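Local coordinates for 373aa long hypothetical citrate synthase (Sulfolobus tokodaii, PDB 1VGP), which is of unproven function but belongs to the citrate synthase family of predominantly helical proteins, here assembled from two copies of the chain, at residues V12-I17 with A341-Y346; V85-P91 with Y131-R135; I165-A169 with Y270-L274. One frame throughout, in Å; residues are numbered along the deposited sequence.

Interaction 1 (V12-I17 with A341-Y346); sequences VKETEI and AHIMEY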
loop_
_atom_site.group_PDB
_atom_site.type_symbol
_atom_site.label_atom_id
_atom_site.label_comp_id
_atom_site.label_asym_id
_atom_site.label_seq_id
_atom_site.Cartn_x
_atom_site.Cartn_y
_atom_site.Cartn_z
ATOM N N VAL A 12 10.204 -9.827 -11.689
ATOM C CA VAL A 12 9.925 -10.108 -10.283
ATOM C C VAL A 12 9.011 -11.318 -10.114
ATOM O O VAL A 12 8.779 -11.769 -9.001
ATOM C CB VAL A 12 9.299 -8.885 -9.569
ATOM C CG1 VAL A 12 10.314 -7.755 -9.485
ATOM C CG2 VAL A 12 8.033 -8.439 -10.285
ATOM N N LYS A 13 8.503 -11.845 -11.220
ATOM C CA LYS A 13 7.819 -13.122 -11.165
ATOM C C LYS A 13 7.647 -13.735 -12.542
ATOM O O LYS A 13 7.720 -13.039 -13.550
ATOM C CB LYS A 13 6.448 -12.969 -10.500
ATOM C CG LYS A 13 5.427 -12.191 -11.312
ATOM C CD LYS A 13 4.133 -12.061 -10.525
ATOM C CE LYS A 13 2.980 -12.687 -11.266
ATOM N NZ LYS A 13 1.944 -13.182 -10.326
ATOM N N GLU A 14 7.427 -15.047 -12.576
ATOM C CA GLU A 14 6.851 -15.686 -13.745
ATOM C C GLU A 14 5.338 -15.595 -13.628
ATOM O O GLU A 14 4.805 -15.483 -12.528
ATOM C CB GLU A 14 7.266 -17.154 -13.824
ATOM C CG GLU A 14 8.752 -17.361 -14.002
ATOM C CD GLU A 14 9.120 -18.822 -14.086
ATOM O OE1 GLU A 14 8.653 -19.609 -13.228
ATOM O OE2 GLU A 14 9.877 -19.181 -15.013
ATOM N N THR A 15 4.649 -15.655 -14.760
ATOM C CA THR A 15 3.208 -15.534 -14.747
ATOM C C THR A 15 2.551 -16.336 -15.862
ATOM O O THR A 15 3.169 -16.615 -16.889
ATOM C CB THR A 15 2.792 -14.072 -14.869
ATOM O OG1 THR A 15 1.388 -13.955 -14.608
ATOM C CG2 THR A 15 3.108 -13.551 -16.263
ATOM N N GLU A 16 1.291 -16.702 -15.652
ATOM C CA GLU A 16 0.526 -17.393 -16.677
ATOM C C GLU A 16 -0.729 -16.608 -17.008
ATOM O O GLU A 16 -1.515 -17.012 -17.861
ATOM C CB GLU A 16 0.150 -18.785 -16.194
ATOM C CG GLU A 16 1.334 -19.601 -15.722
ATOM C CD GLU A 16 1.124 -21.080 -15.934
ATOM O OE1 GLU A 16 1.129 -21.512 -17.106
ATOM O OE2 GLU A 16 0.948 -21.805 -14.932
ATOM N N ILE A 17 -0.904 -15.477 -16.333
ATOM C CA ILE A 17 -2.158 -14.736 -16.377
ATOM C C ILE A 17 -2.353 -13.907 -17.650
ATOM O O ILE A 17 -3.309 -14.132 -18.394
ATOM C CB ILE A 17 -2.276 -13.819 -15.160
ATOM C CG1 ILE A 17 -2.234 -14.663 -13.888
ATOM C CG2 ILE A 17 -3.564 -13.002 -15.243
ATOM C CD1 ILE A 17 -1.841 -13.893 -12.659
ATOM N N ALA A 341 -5.723 -11.991 -8.714
ATOM C CA ALA A 341 -5.165 -13.099 -9.488
ATOM C C ALA A 341 -3.663 -13.217 -9.279
ATOM O O ALA A 341 -3.150 -14.300 -8.998
ATOM C CB ALA A 341 -5.466 -12.911 -10.982
ATOM N N HIS A 342 -2.960 -12.102 -9.433
ATOM C CA HIS A 342 -1.506 -12.099 -9.332
ATOM C C HIS A 342 -1.046 -12.509 -7.944
ATOM O O HIS A 342 -0.088 -13.278 -7.811
ATOM C CB HIS A 342 -0.952 -10.714 -9.686
ATOM C CG HIS A 342 -0.799 -10.505 -11.157
ATOM N ND1 HIS A 342 0.225 -11.074 -11.880
ATOM C CD2 HIS A 342 -1.587 -9.869 -12.053
ATOM C CE1 HIS A 342 0.057 -10.802 -13.161
ATOM N NE2 HIS A 342 -1.034 -10.072 -13.295
ATOM N N ILE A 343 -1.738 -12.002 -6.922
ATOM C CA ILE A 343 -1.463 -12.359 -5.536
ATOM C C ILE A 343 -1.654 -13.866 -5.333
ATOM O O ILE A 343 -0.803 -14.539 -4.739
ATOM C CB ILE A 343 -2.397 -11.572 -4.587
ATOM C CG1 ILE A 343 -2.015 -10.091 -4.605
ATOM C CG2 ILE A 343 -2.331 -12.142 -3.181
ATOM C CD1 ILE A 343 -3.006 -9.175 -3.907
ATOM N N MET A 344 -2.771 -14.386 -5.839
ATOM C CA MET A 344 -3.025 -15.820 -5.797
ATOM C C MET A 344 -1.863 -16.570 -6.441
ATOM O O MET A 344 -1.348 -17.538 -5.882
ATOM C CB MET A 344 -4.327 -16.151 -6.524
ATOM C CG MET A 344 -5.543 -16.253 -5.617
ATOM S SD MET A 344 -7.122 -16.147 -6.510
ATOM C CE MET A 344 -7.304 -17.794 -7.112
ATOM N N GLU A 345 -1.449 -16.108 -7.614
ATOM C CA GLU A 345 -0.388 -16.758 -8.365
ATOM C C GLU A 345 0.969 -16.612 -7.672
ATOM O O GLU A 345 1.757 -17.550 -7.644
ATOM C CB GLU A 345 -0.307 -16.159 -9.769
ATOM C CG GLU A 345 0.750 -16.789 -10.646
ATOM C CD GLU A 345 0.801 -16.171 -12.022
ATOM O OE1 GLU A 345 1.169 -14.975 -12.121
ATOM O OE2 GLU A 345 0.470 -16.876 -13.009
ATOM N N TYR A 346 1.234 -15.434 -7.120
ATOM C CA TYR A 346 2.534 -15.149 -6.536
ATOM C C TYR A 346 2.770 -15.959 -5.266
ATOM O O TYR A 346 3.896 -16.382 -4.991
ATOM C CB TYR A 346 2.662 -13.656 -6.216
ATOM C CG TYR A 346 4.038 -13.263 -5.758
ATOM C CD1 TYR A 346 5.021 -12.921 -6.684
ATOM C CD2 TYR A 346 4.379 -13.277 -4.399
ATOM C CE1 TYR A 346 6.314 -12.605 -6.272
ATOM C CE2 TYR A 346 5.667 -12.966 -3.976
ATOM C CZ TYR A 346 6.635 -12.632 -4.919
ATOM O OH TYR A 346 7.925 -12.337 -4.523
#

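Interaction 2 (V85-P91 with Y131-R135); sequences VRKDAQP and YARLR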
loop_
_atom_site.group_PDB
_atom_site.type_symbol
_atom_site.label_atom_id
_atom_site.label_comp_id
_atom_site.label_asym_id
_atom_site.label_seq_id
_atom_site.Cartn_x
_atom_site.Cartn_y
_atom_site.Cartn_z
ATOM N N VAL A 85 -18.943 11.265 4.925
ATOM C CA VAL A 85 -17.634 11.784 4.544
ATOM C C VAL A 85 -17.674 13.087 3.727
ATOM O O VAL A 85 -18.636 13.366 3.006
ATOM C CB VAL A 85 -16.833 10.709 3.750
ATOM C CG1 VAL A 85 -17.401 10.552 2.334
ATOM C CG2 VAL A 85 -15.361 11.079 3.715
ATOM N N ARG A 86 -16.619 13.884 3.865
ATOM C CA ARG A 86 -16.316 14.961 2.931
ATOM C C ARG A 86 -16.750 14.559 1.525
ATOM O O ARG A 86 -16.386 13.491 1.038
ATOM C CB ARG A 86 -14.812 15.232 2.958
ATOM C CG ARG A 86 -14.366 16.426 2.154
ATOM C CD ARG A 86 -12.865 16.603 2.284
ATOM N NE ARG A 86 -12.448 17.996 2.115
ATOM C CZ ARG A 86 -11.627 18.628 2.947
ATOM N NH1 ARG A 86 -11.259 19.873 2.697
ATOM N NH2 ARG A 86 -11.178 18.011 4.033
ATOM N N LYS A 87 -17.539 15.404 0.869
ATOM C CA LYS A 87 -18.051 15.058 -0.454
ATOM C C LYS A 87 -17.238 15.678 -1.581
ATOM O O LYS A 87 -17.581 15.528 -2.753
ATOM C CB LYS A 87 -19.516 15.467 -0.581
ATOM C CG LYS A 87 -20.453 14.627 0.277
ATOM C CD LYS A 87 -20.550 13.193 -0.229
ATOM C CE LYS A 87 -21.401 12.319 0.695
ATOM N NZ LYS A 87 -20.731 12.017 1.986
ATOM N N ASP A 88 -16.152 16.359 -1.231
ATOM C CA ASP A 88 -15.186 16.789 -2.233
ATOM C C ASP A 88 -13.930 15.928 -2.149
ATOM O O ASP A 88 -12.848 16.345 -2.561
ATOM C CB ASP A 88 -14.832 18.257 -2.025
ATOM C CG ASP A 88 -14.297 18.534 -0.640
ATOM O OD1 ASP A 88 -13.060 18.602 -0.477
ATOM O OD2 ASP A 88 -15.100 18.685 0.297
ATOM N N ALA A 89 -14.085 14.725 -1.603
ATOM C CA ALA A 89 -13.002 13.755 -1.533
ATOM C C ALA A 89 -12.735 13.139 -2.904
ATOM O O ALA A 89 -13.651 12.990 -3.711
ATOM C CB ALA A 89 -13.355 12.661 -0.536
ATOM N N GLN A 90 -11.479 12.785 -3.159
ATOM C CA GLN A 90 -11.126 12.023 -4.353
ATOM C C GLN A 90 -11.724 10.624 -4.294
ATOM O O GLN A 90 -11.498 9.886 -3.338
ATOM C CB GLN A 90 -9.606 11.919 -4.473
ATOM C CG GLN A 90 -8.913 13.244 -4.750
ATOM C CD GLN A 90 -7.398 13.119 -4.755
ATOM O OE1 GLN A 90 -6.844 12.171 -5.310
ATOM N NE2 GLN A 90 -6.719 14.083 -4.134
ATOM N N PRO A 91 -12.507 10.240 -5.319
ATOM C CA PRO A 91 -13.097 8.890 -5.326
ATOM C C PRO A 91 -12.089 7.760 -5.044
ATOM O O PRO A 91 -12.439 6.763 -4.421
ATOM C CB PRO A 91 -13.733 8.791 -6.717
ATOM C CG PRO A 91 -14.062 10.213 -7.066
ATOM C CD PRO A 91 -12.972 11.055 -6.465
ATOM N N TYR A 131 -20.970 6.210 -3.784
ATOM C CA TYR A 131 -20.341 7.488 -3.511
ATOM C C TYR A 131 -20.758 8.534 -4.535
ATOM O O TYR A 131 -20.946 9.704 -4.192
ATOM C CB TYR A 131 -18.817 7.363 -3.512
ATOM C CG TYR A 131 -18.147 8.641 -3.062
ATOM C CD1 TYR A 131 -18.468 9.222 -1.834
ATOM C CD2 TYR A 131 -17.223 9.292 -3.878
ATOM C CE1 TYR A 131 -17.885 10.424 -1.433
ATOM C CE2 TYR A 131 -16.633 10.491 -3.490
ATOM C CZ TYR A 131 -16.969 11.050 -2.269
ATOM O OH TYR A 131 -16.376 12.231 -1.878
ATOM N N ALA A 132 -20.897 8.104 -5.788
ATOM C CA ALA A 132 -21.257 8.999 -6.875
ATOM C C ALA A 132 -22.649 9.606 -6.663
ATOM O O ALA A 132 -22.863 10.796 -6.926
ATOM C CB ALA A 132 -21.205 8.249 -8.201
ATOM N N ARG A 133 -23.588 8.791 -6.183
ATOM C CA ARG A 133 -24.931 9.268 -5.870
ATOM C C ARG A 133 -24.897 10.217 -4.684
ATOM O O ARG A 133 -25.345 11.359 -4.767
ATOM C CB ARG A 133 -25.843 8.087 -5.537
ATOM C CG ARG A 133 -25.796 6.949 -6.543
ATOM C CD ARG A 133 -26.875 7.108 -7.596
ATOM N NE ARG A 133 -28.176 7.363 -6.995
ATOM C CZ ARG A 133 -29.302 7.505 -7.685
ATOM N NH1 ARG A 133 -29.306 7.331 -9.001
ATOM N NH2 ARG A 133 -30.424 7.830 -7.058
ATOM N N LEU A 134 -24.362 9.726 -3.571
ATOM C CA LEU A 134 -24.217 10.531 -2.362
ATOM C C LEU A 134 -23.553 11.871 -2.661
ATOM O O LEU A 134 -23.942 12.903 -2.129
ATOM C CB LEU A 134 -23.385 9.763 -1.336
ATOM C CG LEU A 134 -24.126 8.975 -0.258
ATOM C CD1 LEU A 134 -25.524 8.612 -0.722
ATOM C CD2 LEU A 134 -23.323 7.724 0.075
ATOM N N ARG A 135 -22.543 11.845 -3.515
ATOM C CA ARG A 135 -21.813 13.052 -3.845
ATOM C C ARG A 135 -22.741 14.014 -4.578
ATOM O O ARG A 135 -22.704 15.219 -4.346
ATOM C CB ARG A 135 -20.605 12.703 -4.719
ATOM C CG ARG A 135 -19.829 13.889 -5.219
ATOM C CD ARG A 135 -19.130 13.536 -6.509
ATOM N NE ARG A 135 -17.685 13.626 -6.354
ATOM C CZ ARG A 135 -16.834 13.848 -7.350
ATOM N NH1 ARG A 135 -15.551 14.057 -7.081
ATOM N NH2 ARG A 135 -17.260 13.856 -8.611
#

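Interaction 3 (I165-A169 with Y270-L274); sequences IKSKA and YAKLL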
loop_
_atom_site.group_PDB
_atom_site.type_symbol
_atom_site.label_atom_id
_atom_site.label_comp_id
_atom_site.label_asym_id
_atom_site.label_seq_id
_atom_site.Cartn_x
_atom_site.Cartn_y
_atom_site.Cartn_z
ATOM N N ILE A 165 -27.154 -1.789 -24.781
ATOM C CA ILE A 165 -25.883 -1.413 -25.393
ATOM C C ILE A 165 -24.974 -0.814 -24.332
ATOM O O ILE A 165 -23.757 -1.002 -24.353
ATOM C CB ILE A 165 -26.033 -0.389 -26.566
ATOM C CG1 ILE A 165 -26.255 1.007 -26.011
ATOM C CG2 ILE A 165 -27.172 -0.786 -27.495
ATOM C CD1 ILE A 165 -26.227 2.090 -27.061
ATOM N N LYS A 166 -25.573 -0.105 -23.386
ATOM C CA LYS A 166 -24.799 0.552 -22.341
ATOM C C LYS A 166 -24.128 -0.468 -21.423
ATOM O O LYS A 166 -22.965 -0.316 -21.058
ATOM C CB LYS A 166 -25.706 1.482 -21.537
ATOM C CG LYS A 166 -25.968 2.803 -22.223
ATOM C CD LYS A 166 -26.491 3.822 -21.238
ATOM C CE LYS A 166 -26.836 5.137 -21.931
ATOM N NZ LYS A 166 -28.269 5.523 -21.713
ATOM N N SER A 167 -24.865 -1.510 -21.057
ATOM C CA SER A 167 -24.342 -2.510 -20.140
ATOM C C SER A 167 -23.377 -3.459 -20.848
ATOM O O SER A 167 -22.496 -4.035 -20.222
ATOM C CB SER A 167 -25.490 -3.302 -19.526
ATOM O OG SER A 167 -26.348 -3.795 -20.547
ATOM N N LYS A 168 -23.556 -3.628 -22.152
ATOM C CA LYS A 168 -22.604 -4.378 -22.965
ATOM C C LYS A 168 -21.278 -3.640 -22.942
ATOM O O LYS A 168 -20.224 -4.218 -22.644
ATOM C CB LYS A 168 -23.087 -4.466 -24.411
ATOM C CG LYS A 168 -22.739 -5.760 -25.102
ATOM C CD LYS A 168 -21.266 -6.115 -24.999
ATOM C CE LYS A 168 -20.936 -7.303 -25.919
ATOM N NZ LYS A 168 -20.037 -8.326 -25.315
ATOM N N ALA A 169 -21.369 -2.351 -23.265
ATOM C CA ALA A 169 -20.235 -1.448 -23.317
ATOM C C ALA A 169 -19.532 -1.410 -21.972
ATOM O O ALA A 169 -18.303 -1.462 -21.901
ATOM C CB ALA A 169 -20.702 -0.050 -23.707
ATOM N N TYR A 270 -17.618 0.850 -29.321
ATOM C CA TYR A 270 -18.621 1.229 -28.314
ATOM C C TYR A 270 -18.628 2.729 -28.038
ATOM O O TYR A 270 -19.673 3.308 -27.746
ATOM C CB TYR A 270 -18.386 0.468 -27.003
ATOM C CG TYR A 270 -18.556 -1.034 -27.134
ATOM C CD1 TYR A 270 -17.442 -1.875 -27.241
ATOM C CD2 TYR A 270 -19.824 -1.610 -27.227
ATOM C CE1 TYR A 270 -17.588 -3.237 -27.443
ATOM C CE2 TYR A 270 -19.975 -2.982 -27.431
ATOM C CZ TYR A 270 -18.862 -3.784 -27.542
ATOM O OH TYR A 270 -19.007 -5.132 -27.770
ATOM N N ALA A 271 -17.459 3.353 -28.132
ATOM C CA ALA A 271 -17.376 4.802 -28.044
ATOM C C ALA A 271 -18.267 5.377 -29.144
ATOM O O ALA A 271 -19.149 6.192 -28.902
ATOM C CB ALA A 271 -15.938 5.249 -28.241
ATOM N N LYS A 272 -18.026 4.909 -30.358
ATOM C CA LYS A 272 -18.789 5.315 -31.518
ATOM C C LYS A 272 -20.289 5.027 -31.371
ATOM O O LYS A 272 -21.112 5.910 -31.624
ATOM C CB LYS A 272 -18.223 4.610 -32.735
ATOM C CG LYS A 272 -18.775 5.069 -34.055
ATOM C CD LYS A 272 -18.175 4.231 -35.171
ATOM C CE LYS A 272 -18.304 4.908 -36.513
ATOM N NZ LYS A 272 -19.174 4.139 -37.438
ATOM N N LEU A 273 -20.657 3.811 -30.964
ATOM C CA LEU A 273 -22.076 3.457 -30.851
ATOM C C LEU A 273 -22.787 4.315 -29.813
ATOM O O LEU A 273 -23.838 4.886 -30.090
ATOM C CB LEU A 273 -22.253 1.984 -30.475
ATOM C CG LEU A 273 -23.432 1.240 -31.137
ATOM C CD1 LEU A 273 -23.722 -0.027 -30.350
ATOM C CD2 LEU A 273 -24.669 2.117 -31.206
ATOM N N LEU A 274 -22.212 4.397 -28.619
ATOM C CA LEU A 274 -22.795 5.180 -27.537
ATOM C C LEU A 274 -22.962 6.638 -27.962
ATOM O O LEU A 274 -24.035 7.231 -27.798
ATOM C CB LEU A 274 -21.901 5.112 -26.298
ATOM C CG LEU A 274 -21.890 3.781 -25.539
ATOM C CD1 LEU A 274 -20.814 3.791 -24.452
ATOM C CD2 LEU A 274 -23.255 3.554 -24.930
#

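Interaction 1 (V12-I17 with A341-Y346)
This is a largely buried, polar contact of a strand end across the C-terminal end of a long helix: strand 12-15, part of strand 11-15 near the N-terminus, crosses helix 341-346, the end of helix 327-346, at 96°, the axes 9.6 Å apart at closest. Glu345 is the hub. Its OE1 takes Lys13 NZ in a salt bridge at 2.7 Å and accepts a hydrogen bond from Thr15 OG1, also at 2.7 Å, while OE2 receives the backbone Glu16 N at 2.8 Å. Thr15 OG1 additionally accepts from Ile17 N at 3.2 Å, an ST turn that bends the chain as the strand ends and swings Ile17 back onto the helix. There Ile17 CD1 makes a CH-pi contact with the His342 ring, 3.6 Å from its centroid and 14° off the normal. At the ring's edge Lys13 NZ donates weakly to His342 ND1 (3.1 Å), while His342 NE2 is hydrogen-bonded to Asp179 OD2. Lys13 to Thr15 also pair in a parallel ladder with a strand of the second subunit, forming a sheet that spans the interface. Lys13 is buried and its charge is met by the Glu345 carboxylate, whose oxygens are both engaged, which implies a charge-compensated, directional junction.

Interaction 2 (V85-P91 with Y131-R135)
Tyr131 is the bump here: its ring projects from helix 113-135 into a hollow formed by Val85, Ala89, Pro91 and the backbone at Arg86 and Lys87. Val85 CG1 lies 3.8 Å from Tyr131 CE1, Pro91 CG 4.4 Å from CE2, and Ala89 CB 3.3 Å from the hydroxyl OH. At its floor Tyr131 OH donates to Arg86 O at 3.2 Å. The loop joins helix 76-84 to helix 91-105, with Gln90 at the N-cap position of the latter, so the tyrosine fills the concave side of that connection in this mainly helical fold; Ile94 touches the ring from the second helix, and Phe77 and Ile104 of the second subunit pack on Val85 and Ala89. Lys87 curls beside the ring, its CE 3.8 Å from Leu134 CB, while NZ turns back to Val85 O (2.7 Å) and to Leu82 O. Arg135 brings CG to 3.7 Å from Lys87 O and lays one face of its guanidinium against Pro91 CG, its NH1 salt-bridged to Asp325.

Interaction 3 (I165-A169 with Y270-L274)
Two helical segments run nearly antiparallel, with 159° between their N-to-C directions (signed crossing angle -159°) and their axes 10.5 Å apart at closest. The separation is uneven along the pair: the CA atoms of Ala169 and Tyr270 stand 5.9 Å apart, whereas those of Lys166 and Leu274 are at 7.2 Å, so the small alanine marks the tighter end. Each segment keeps its helical backbone bond, Ala169 N to Ile165 O at 3.0 Å and Leu274 N to Tyr270 O at 2.9 Å.

The side-chain contact is mainly apolar. Leu274 reaches between three partners: its CD2 is 3.9 Å from Ile165 CD1 and likewise 3.9 Å from Lys166 CG, while its CD1 is 3.9 Å from Ala169 CB. Tyr270 CD2 approaches Ala169 CB at 3.9 Å, and the Lys168 side chain passes the phenol end, with CE 3.4 Å from Tyr270 OH; Lys168 NZ itself makes a weak hydrogen bond to Ala38 O. Ile165 CD1 and Leu273 CD2, at 4.4 Å, form a looser margin. Ile165, Lys168, Tyr270 and Leu273 also touch crystal neighbours.

Beyond the pair, Leu274 continues onto Val316 and Ser319 of helix 309-319, and Lys166 rests on Leu154 and Tyr158 of helix 149-158. By analogy with other citrate synthases, helix 262-278 probably belongs to the small domain and helix 164-175 to the large one, so the arrangement is consistent with an antiparallel helix pair bridging the two domains of that mainly helical fold.

How the interactions relate
The three contacts bury similar areas, 390, 375 and 338 Å², but differ in setting and chemistry. Interaction 1 is the most buried and the most polar, with a salt bridge and directed hydrogen bonds; interaction 2 is partly buried and combines one tyrosine hydrogen bond with shape fit; interaction 3, also partly buried, is mainly apolar helix packing. Interactions 1 and 2 lie on opposite sides of the chain's centre, 34 Å apart between centres, yet both touch the second subunit, whereas interaction 3 meets no other chain of the assembly. No helix or strand is shared, and even the closest two, interactions 2 and 3, leave about 13 Å between nearest atoms.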